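Local coordinates for protein M32 carboxypeptidase (Chitinophagaceae bacterium, PDB 7A03) that probably removes amino acids from the carboxyl ends of peptides, as a metal-dependent carboxypeptidase of the M32 family, at residues N114-A119 against Q130-A135; A197-L202 against Y338-H343; E367-L372 against G414-F419. All coordinates share one frame; numbering follows the deposited sequence.

In the fold
Interactions 1 and 3 lie on the same side of the chain's centre, their own centres 17 Å apart and their nearest atoms about 6 Å apart. Helix 129-150 links them: its start pairs with helix 103-126 in interaction 1, and farther along it receives the Phe416 ring of interaction 3. Interaction 2 is remote, its centre 40 Å from that of interaction 1 and 34 Å from that of interaction 3. It borders helix 258-277, where Leu202 touches Ser259 and Ile341 touches Trp263. That helix also bears an HExxH sequence (His267, Glu268, His271), probably the zincin-type metal site, with no metal bound here. A glycerol at Ser415 adjoins interaction 3.

Interaction 1. Residues N114-A119 against Q130-A135; sequences NQAYHA and QVFEPA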
# COMPACT_ATOMS: atom_id res chain seq x y z
N ASN A 114 -22.90 -0.73 3.20
CA ASN A 114 -23.60 0.56 3.13
C ASN A 114 -23.89 1.10 4.53
O ASN A 114 -23.63 2.28 4.85
CB ASN A 114 -24.91 0.40 2.35
CG ASN A 114 -24.68 0.09 0.89
OD1 ASN A 114 -23.59 0.30 0.36
ND2 ASN A 114 -25.73 -0.39 0.22
N GLN A 115 -24.44 0.23 5.39
CA GLN A 115 -24.80 0.65 6.73
C GLN A 115 -23.58 1.08 7.53
O GLN A 115 -23.62 2.07 8.26
CB GLN A 115 -25.57 -0.46 7.44
CG GLN A 115 -26.81 -0.88 6.67
CD GLN A 115 -27.40 -2.21 7.12
OE1 GLN A 115 -26.68 -3.08 7.61
NE2 GLN A 115 -28.70 -2.37 6.93
N ALA A 116 -22.46 0.36 7.36
CA ALA A 116 -21.23 0.71 8.07
C ALA A 116 -20.67 2.04 7.59
O ALA A 116 -20.15 2.82 8.39
CB ALA A 116 -20.20 -0.41 7.92
N TYR A 117 -20.78 2.32 6.29
CA TYR A 117 -20.34 3.62 5.77
C TYR A 117 -21.10 4.76 6.45
O TYR A 117 -20.49 5.70 6.99
CB TYR A 117 -20.56 3.63 4.25
CG TYR A 117 -20.50 4.98 3.57
CD1 TYR A 117 -19.29 5.55 3.22
CD2 TYR A 117 -21.67 5.66 3.24
CE1 TYR A 117 -19.23 6.77 2.57
CE2 TYR A 117 -21.62 6.88 2.60
CZ TYR A 117 -20.40 7.44 2.27
OH TYR A 117 -20.36 8.65 1.63
N HIS A 118 -22.43 4.66 6.47
CA HIS A 118 -23.22 5.72 7.09
C HIS A 118 -22.96 5.82 8.59
O HIS A 118 -22.83 6.93 9.15
CB HIS A 118 -24.70 5.53 6.78
CG HIS A 118 -25.05 5.75 5.34
ND1 HIS A 118 -24.90 6.98 4.72
CD2 HIS A 118 -25.51 4.91 4.39
CE1 HIS A 118 -25.26 6.88 3.46
NE2 HIS A 118 -25.64 5.63 3.23
N ALA A 119 -22.85 4.67 9.27
CA ALA A 119 -22.64 4.67 10.71
C ALA A 119 -21.26 5.22 11.07
O ALA A 119 -21.11 5.89 12.09
CB ALA A 119 -22.82 3.26 11.26
N GLN A 130 -19.54 4.10 19.94
CA GLN A 130 -20.76 3.33 20.14
C GLN A 130 -21.80 3.61 19.06
O GLN A 130 -22.69 2.78 18.84
CB GLN A 130 -21.33 3.55 21.54
CG GLN A 130 -20.37 3.15 22.66
CD GLN A 130 -19.98 1.68 22.62
OE1 GLN A 130 -20.65 0.86 21.99
NE2 GLN A 130 -18.87 1.35 23.28
N VAL A 131 -21.71 4.75 18.38
CA VAL A 131 -22.55 5.00 17.22
C VAL A 131 -22.22 4.02 16.10
O VAL A 131 -23.11 3.51 15.41
CB VAL A 131 -22.40 6.46 16.76
CG1 VAL A 131 -23.04 6.66 15.40
CG2 VAL A 131 -23.01 7.40 17.79
N PHE A 132 -20.93 3.73 15.92
CA PHE A 132 -20.47 2.81 14.88
C PHE A 132 -20.62 1.35 15.29
O PHE A 132 -20.66 0.48 14.42
CB PHE A 132 -18.99 3.12 14.60
CG PHE A 132 -18.39 2.35 13.44
CD1 PHE A 132 -18.98 2.36 12.19
CD2 PHE A 132 -17.21 1.64 13.61
CE1 PHE A 132 -18.41 1.66 11.13
CE2 PHE A 132 -16.64 0.94 12.56
CZ PHE A 132 -17.24 0.95 11.31
N GLU A 133 -20.72 1.08 16.59
CA GLU A 133 -20.59 -0.29 17.08
C GLU A 133 -21.58 -1.29 16.47
O GLU A 133 -21.15 -2.41 16.14
CB GLU A 133 -20.57 -0.33 18.61
CG GLU A 133 -20.20 -1.67 19.19
CD GLU A 133 -21.36 -2.65 19.16
OE1 GLU A 133 -22.53 -2.21 19.15
OE2 GLU A 133 -21.11 -3.87 19.12
N PRO A 134 -22.88 -1.00 16.35
CA PRO A 134 -23.78 -2.01 15.76
C PRO A 134 -23.43 -2.39 14.33
O PRO A 134 -23.43 -3.59 13.98
CB PRO A 134 -25.17 -1.36 15.89
CG PRO A 134 -25.03 -0.42 17.04
CD PRO A 134 -23.64 0.13 16.92
N ALA A 135 -23.15 -1.40 13.48
CA ALA A 135 -22.74 -1.69 12.10
C ALA A 135 -21.47 -2.52 12.07
O ALA A 135 -21.36 -3.47 11.27
CB ALA A 135 -22.57 -0.39 11.31
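Helices 103-126 and 129-150 form an antiparallel helical hairpin, and here their local axes run at 178° to each other and come within 8.6 Å. Such an approach suits alanine, whose lone methyl adds little bulk. Ala135 CB drops between two residues of the other helix, 3.7 Å from Ala119 CB and 3.7 Å from Ala116 CA. Beside this tight seam lies the Phe132 ring. With CG anti to the backbone N (chi1 -174°), it reaches across so that its edge, not its face, meets the partner backbone: CE1 stands 3.4 Å from Ala116 O, in the ring plane, while CD1 lies 4.1 Å from Ala119 CB. No hydrogen bond crosses between the two segments; the contact rests on close-fitting apolar surfaces. Toward solvent the fit loosens. Val131 offers just CG1, 3.9 Å from Ala119 O, and Gln115, an exposed residue whose polar end suits the surface, comes near Ala135 CB through its backbone oxygen. Pro134, which has no N-H to give to the preceding turn, sits at a kink in its helix. On the buried side Phe132 meets Trp120 edge to face and touches Ala123 of helix 103-126, and Leu406 and Ser412 from loops also touch it.

Interaction 2. Residues A197-L202 against Y338-H343; sequences ARRDFL and YKAINH
The methyl of Ala340 is the hub of this contact. Arg199 CG and Phe201 CZ each come to 3.5 Å from Ala340 CB, and Leu202 CD1 adds a third apolar neighbour at 4.0 Å from the same atom; alanine's single methyl suits a buried spot closed in by these three groups. Phe201 takes the crowded chi1 position (50°), which brings CZ to Ala340 and sets Arg199 CA over one face of its ring. Arg199 has CG anti to the backbone N (chi1 -154°) and stays extended to NE, so its methylenes run alongside Ala340 before the guanidinium reaches the last turn of helix 334-341, where NE lies 2.9 Å from Ala340 O. The positive charge beside Ala340 O, near the C-terminal end of the helix, is probably favourable. His343 CB lies over one guanidinium face, toward its rim, 3.3 Å above the plane, while NH1 approaches His343 CD2 at 3.0 Å, the guanidinium and His343 ring planes 32° apart. An alanine in place of Arg199 would remove this whole arm and would probably leave Ala340 and His343 less well covered. In the second shell, His343 NE2 bonds to Gln345 OE1. Asn342 ND2 donates to Tyr338 O at 2.9 Å, from above the carbonyl plane, and also binds Arg309 O, tying down the helix end. Arg198 points off to Glu336 and Asn331, and the Leu202 backbone bonds to Phe258. The arrangement is that of a connecting loop that passes into a 3-10 turn, docked on the C-terminal end of a helix in a mostly helical M32 peptidase.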
# COMPACT_ATOMS: atom_id res chain seq x y z
N ALA A 197 16.13 17.13 18.32
CA ALA A 197 16.76 17.71 17.14
C ALA A 197 15.96 18.92 16.67
O ALA A 197 14.74 18.97 16.82
CB ALA A 197 16.83 16.69 16.01
N ARG A 198 16.73 19.91 16.18
CA ARG A 198 16.23 20.99 15.36
C ARG A 198 15.48 20.43 14.17
O ARG A 198 15.87 19.42 13.57
CB ARG A 198 17.41 21.83 14.86
CG ARG A 198 17.05 23.23 14.36
CD ARG A 198 18.22 23.85 13.62
NE ARG A 198 17.83 25.03 12.84
CZ ARG A 198 18.64 25.68 12.02
NH1 ARG A 198 19.89 25.28 11.86
NH2 ARG A 198 18.20 26.74 11.34
N ARG A 199 14.43 21.13 13.79
CA ARG A 199 13.33 20.61 12.98
C ARG A 199 12.26 21.64 12.62
O ARG A 199 11.52 21.44 11.65
CB ARG A 199 12.69 19.35 13.58
CG ARG A 199 12.04 18.47 12.53
CD ARG A 199 11.18 17.36 13.09
NE ARG A 199 10.47 16.68 12.00
CZ ARG A 199 9.37 15.96 12.16
NH1 ARG A 199 8.83 15.81 13.37
NH2 ARG A 199 8.79 15.39 11.11
N ASP A 200 12.17 22.75 13.36
CA ASP A 200 11.09 23.69 13.07
C ASP A 200 11.25 24.37 11.71
O ASP A 200 10.28 24.93 11.20
CB ASP A 200 10.85 24.67 14.22
CG ASP A 200 12.05 25.55 14.49
OD1 ASP A 200 13.09 25.38 13.82
OD2 ASP A 200 11.94 26.41 15.39
N PHE A 201 12.44 24.31 11.11
CA PHE A 201 12.61 24.82 9.76
C PHE A 201 11.72 24.10 8.75
O PHE A 201 11.42 24.66 7.69
CB PHE A 201 14.08 24.73 9.32
CG PHE A 201 14.72 23.38 9.54
CD1 PHE A 201 14.55 22.35 8.63
CD2 PHE A 201 15.51 23.16 10.66
CE1 PHE A 201 15.13 21.11 8.83
CE2 PHE A 201 16.11 21.92 10.86
CZ PHE A 201 15.92 20.90 9.94
N LEU A 202 11.28 22.88 9.06
CA LEU A 202 10.39 22.18 8.14
C LEU A 202 8.99 22.77 8.13
O LEU A 202 8.23 22.51 7.20
CB LEU A 202 10.31 20.69 8.48
CG LEU A 202 11.55 19.83 8.25
CD1 LEU A 202 11.23 18.40 8.66
CD2 LEU A 202 12.01 19.87 6.81
N TYR A 338 18.80 15.87 7.64
CA TYR A 338 18.67 14.41 7.64
C TYR A 338 18.01 13.91 8.92
O TYR A 338 17.08 13.08 8.90
CB TYR A 338 20.07 13.83 7.46
CG TYR A 338 20.21 12.34 7.67
CD1 TYR A 338 19.54 11.43 6.85
CD2 TYR A 338 21.03 11.85 8.67
CE1 TYR A 338 19.68 10.07 7.05
CE2 TYR A 338 21.17 10.49 8.87
CZ TYR A 338 20.50 9.61 8.06
OH TYR A 338 20.65 8.25 8.26
N LYS A 339 18.45 14.46 10.05
CA LYS A 339 17.85 14.07 11.32
C LYS A 339 16.39 14.51 11.39
O LYS A 339 15.53 13.77 11.88
CB LYS A 339 18.66 14.64 12.48
CG LYS A 339 20.04 14.01 12.63
CD LYS A 339 19.94 12.49 12.71
CE LYS A 339 21.30 11.81 12.65
NZ LYS A 339 21.17 10.34 12.86
N ALA A 340 16.08 15.70 10.85
CA ALA A 340 14.73 16.23 10.96
C ALA A 340 13.74 15.45 10.12
O ALA A 340 12.58 15.27 10.51
CB ALA A 340 14.75 17.69 10.52
N ILE A 341 14.16 14.99 8.93
CA ILE A 341 13.28 14.19 8.09
C ILE A 341 13.21 12.74 8.56
O ILE A 341 12.40 11.97 8.02
CB ILE A 341 13.62 14.32 6.60
CG1 ILE A 341 15.00 13.72 6.33
CG2 ILE A 341 13.54 15.78 6.17
CD1 ILE A 341 15.17 13.13 4.96
N ASN A 342 14.03 12.36 9.53
CA ASN A 342 13.91 11.05 10.17
C ASN A 342 13.52 11.15 11.65
O ASN A 342 14.15 10.52 12.50
CB ASN A 342 15.22 10.29 10.03
CG ASN A 342 15.46 9.82 8.63
OD1 ASN A 342 14.82 8.87 8.17
ND2 ASN A 342 16.40 10.45 7.94
N HIS A 343 12.48 11.92 11.95
CA HIS A 343 12.04 12.13 13.33
C HIS A 343 11.08 11.02 13.75
O HIS A 343 10.03 10.82 13.13
CB HIS A 343 11.38 13.49 13.51
CG HIS A 343 10.94 13.76 14.92
ND1 HIS A 343 11.84 13.96 15.94
CD2 HIS A 343 9.71 13.82 15.47
CE1 HIS A 343 11.18 14.16 17.07
NE2 HIS A 343 9.89 14.08 16.81

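Interaction 3. Residues E367-L372 against G414-F419; sequences EIEKGL and GSFGYF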
# COMPACT_ATOMS: atom_id res chain seq x y z
N GLU A 367 -3.71 -7.50 15.63
CA GLU A 367 -4.14 -8.32 16.75
C GLU A 367 -5.64 -8.19 16.94
O GLU A 367 -6.35 -9.19 17.13
CB GLU A 367 -3.39 -7.97 18.04
CG GLU A 367 -1.86 -8.05 17.93
CD GLU A 367 -1.32 -9.46 17.72
OE1 GLU A 367 -2.04 -10.45 17.97
OE2 GLU A 367 -0.14 -9.57 17.30
N ILE A 368 -6.15 -6.97 16.77
CA ILE A 368 -7.58 -6.75 16.97
C ILE A 368 -8.36 -7.51 15.91
O ILE A 368 -9.31 -8.24 16.23
CB ILE A 368 -7.89 -5.25 16.98
CG1 ILE A 368 -7.49 -4.65 18.33
CG2 ILE A 368 -9.37 -5.00 16.68
CD1 ILE A 368 -7.52 -3.16 18.36
N GLU A 369 -7.92 -7.42 14.65
CA GLU A 369 -8.67 -8.12 13.62
C GLU A 369 -8.64 -9.60 13.88
O GLU A 369 -9.68 -10.29 13.77
CB GLU A 369 -8.14 -7.80 12.22
CG GLU A 369 -8.58 -6.45 11.73
CD GLU A 369 -8.11 -6.16 10.34
OE1 GLU A 369 -7.61 -7.09 9.68
OE2 GLU A 369 -8.25 -4.99 9.92
N LYS A 370 -7.49 -10.10 14.32
CA LYS A 370 -7.35 -11.54 14.52
C LYS A 370 -8.30 -12.00 15.61
O LYS A 370 -8.89 -13.08 15.50
CB LYS A 370 -5.90 -11.87 14.85
CG LYS A 370 -5.62 -13.35 15.05
CD LYS A 370 -4.14 -13.61 15.32
CE LYS A 370 -3.59 -12.67 16.37
NZ LYS A 370 -2.28 -13.12 16.91
N GLY A 371 -8.51 -11.15 16.63
CA GLY A 371 -9.42 -11.50 17.69
C GLY A 371 -10.87 -11.31 17.30
O GLY A 371 -11.73 -12.07 17.75
N LEU A 372 -11.15 -10.31 16.46
CA LEU A 372 -12.53 -10.11 16.03
C LEU A 372 -13.00 -11.28 15.19
O LEU A 372 -14.15 -11.74 15.31
CB LEU A 372 -12.66 -8.81 15.25
CG LEU A 372 -12.55 -7.50 16.05
CD1 LEU A 372 -12.53 -6.31 15.10
CD2 LEU A 372 -13.67 -7.36 17.07
N GLY A 414 -15.33 -3.05 4.86
CA GLY A 414 -15.23 -4.49 4.89
C GLY A 414 -13.84 -5.03 4.62
O GLY A 414 -13.69 -6.22 4.35
N SER A 415 -12.82 -4.17 4.71
CA SER A 415 -11.45 -4.55 4.36
C SER A 415 -10.74 -5.08 5.60
O SER A 415 -10.03 -4.37 6.31
CB SER A 415 -10.70 -3.41 3.69
OG SER A 415 -11.51 -2.71 2.75
N PHE A 416 -10.99 -6.36 5.88
CA PHE A 416 -10.34 -7.10 6.96
C PHE A 416 -9.25 -7.96 6.35
O PHE A 416 -9.47 -8.64 5.34
CB PHE A 416 -11.37 -7.96 7.70
CG PHE A 416 -12.24 -7.18 8.66
CD1 PHE A 416 -13.24 -6.35 8.19
CD2 PHE A 416 -12.03 -7.26 10.03
CE1 PHE A 416 -14.04 -5.63 9.06
CE2 PHE A 416 -12.82 -6.54 10.91
CZ PHE A 416 -13.82 -5.72 10.43
N GLY A 417 -8.08 -7.97 6.99
CA GLY A 417 -6.91 -8.62 6.45
C GLY A 417 -6.05 -7.72 5.59
O GLY A 417 -5.06 -8.20 5.02
N TYR A 418 -6.38 -6.43 5.49
CA TYR A 418 -5.70 -5.46 4.63
C TYR A 418 -4.50 -4.84 5.33
O TYR A 418 -3.41 -4.74 4.75
CB TYR A 418 -6.70 -4.36 4.24
CG TYR A 418 -6.26 -3.43 3.12
CD1 TYR A 418 -5.27 -2.48 3.31
CD2 TYR A 418 -6.89 -3.48 1.88
CE1 TYR A 418 -4.89 -1.62 2.29
CE2 TYR A 418 -6.51 -2.63 0.86
CZ TYR A 418 -5.52 -1.72 1.06
OH TYR A 418 -5.16 -0.88 0.03
N PHE A 419 -4.68 -4.42 6.58
CA PHE A 419 -3.63 -3.66 7.25
C PHE A 419 -2.25 -4.31 7.23
O PHE A 419 -1.26 -3.57 7.03
CB PHE A 419 -4.07 -3.34 8.70
CG PHE A 419 -5.03 -2.20 8.82
CD1 PHE A 419 -4.67 -0.92 8.42
CD2 PHE A 419 -6.29 -2.39 9.37
CE1 PHE A 419 -5.57 0.15 8.54
CE2 PHE A 419 -7.18 -1.34 9.51
CZ PHE A 419 -6.82 -0.06 9.10
O HOH W 1 -7.60 -4.57 7.38
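Two phenyl rings and a carboxylate carry this contact between helix 358-374 and a loop that contains an inverse gamma turn centred on Ser415. The Phe416 ring stacks with Trp411, and at its edge, near the ring plane, are Leu372 CD1, 4.2 Å from CE2, and Gly414 O. Phe419 turns its own edge to the glutamate, with CD2 3.3 Å from Glu369 OE2, a fitting place for the slightly positive rim of an aromatic ring; Arg365 makes a cation-pi contact with the same ring. Glu369 sends an extended chain (chi2 -177°) from the helix into the loop, its CG 3.9 Å from Phe416 CD2. Though buried, its carboxylate is well supplied with donors. OE1 accepts the N-H of Gly417 at 2.9 Å, nearly straight at 164° and from above the carboxylate plane, as well as Tyr157 OH, whereas OE2 takes Trp411 NE1 and a water. Several donors on one group would probably favour its ionised form. Glycine suits the place of Gly417, since at its phi of 90° a CB would collide with the preceding carbonyl oxygen. Ser415, whose CB points away from the helix, bonds through OG a glycerol that is probably from the crystallisation liquor. The water ties helix to loop: it donates to Glu369 OE2 and to Ser415 O, each at 2.7 Å, and accepts from Phe419 N at 3.0 Å.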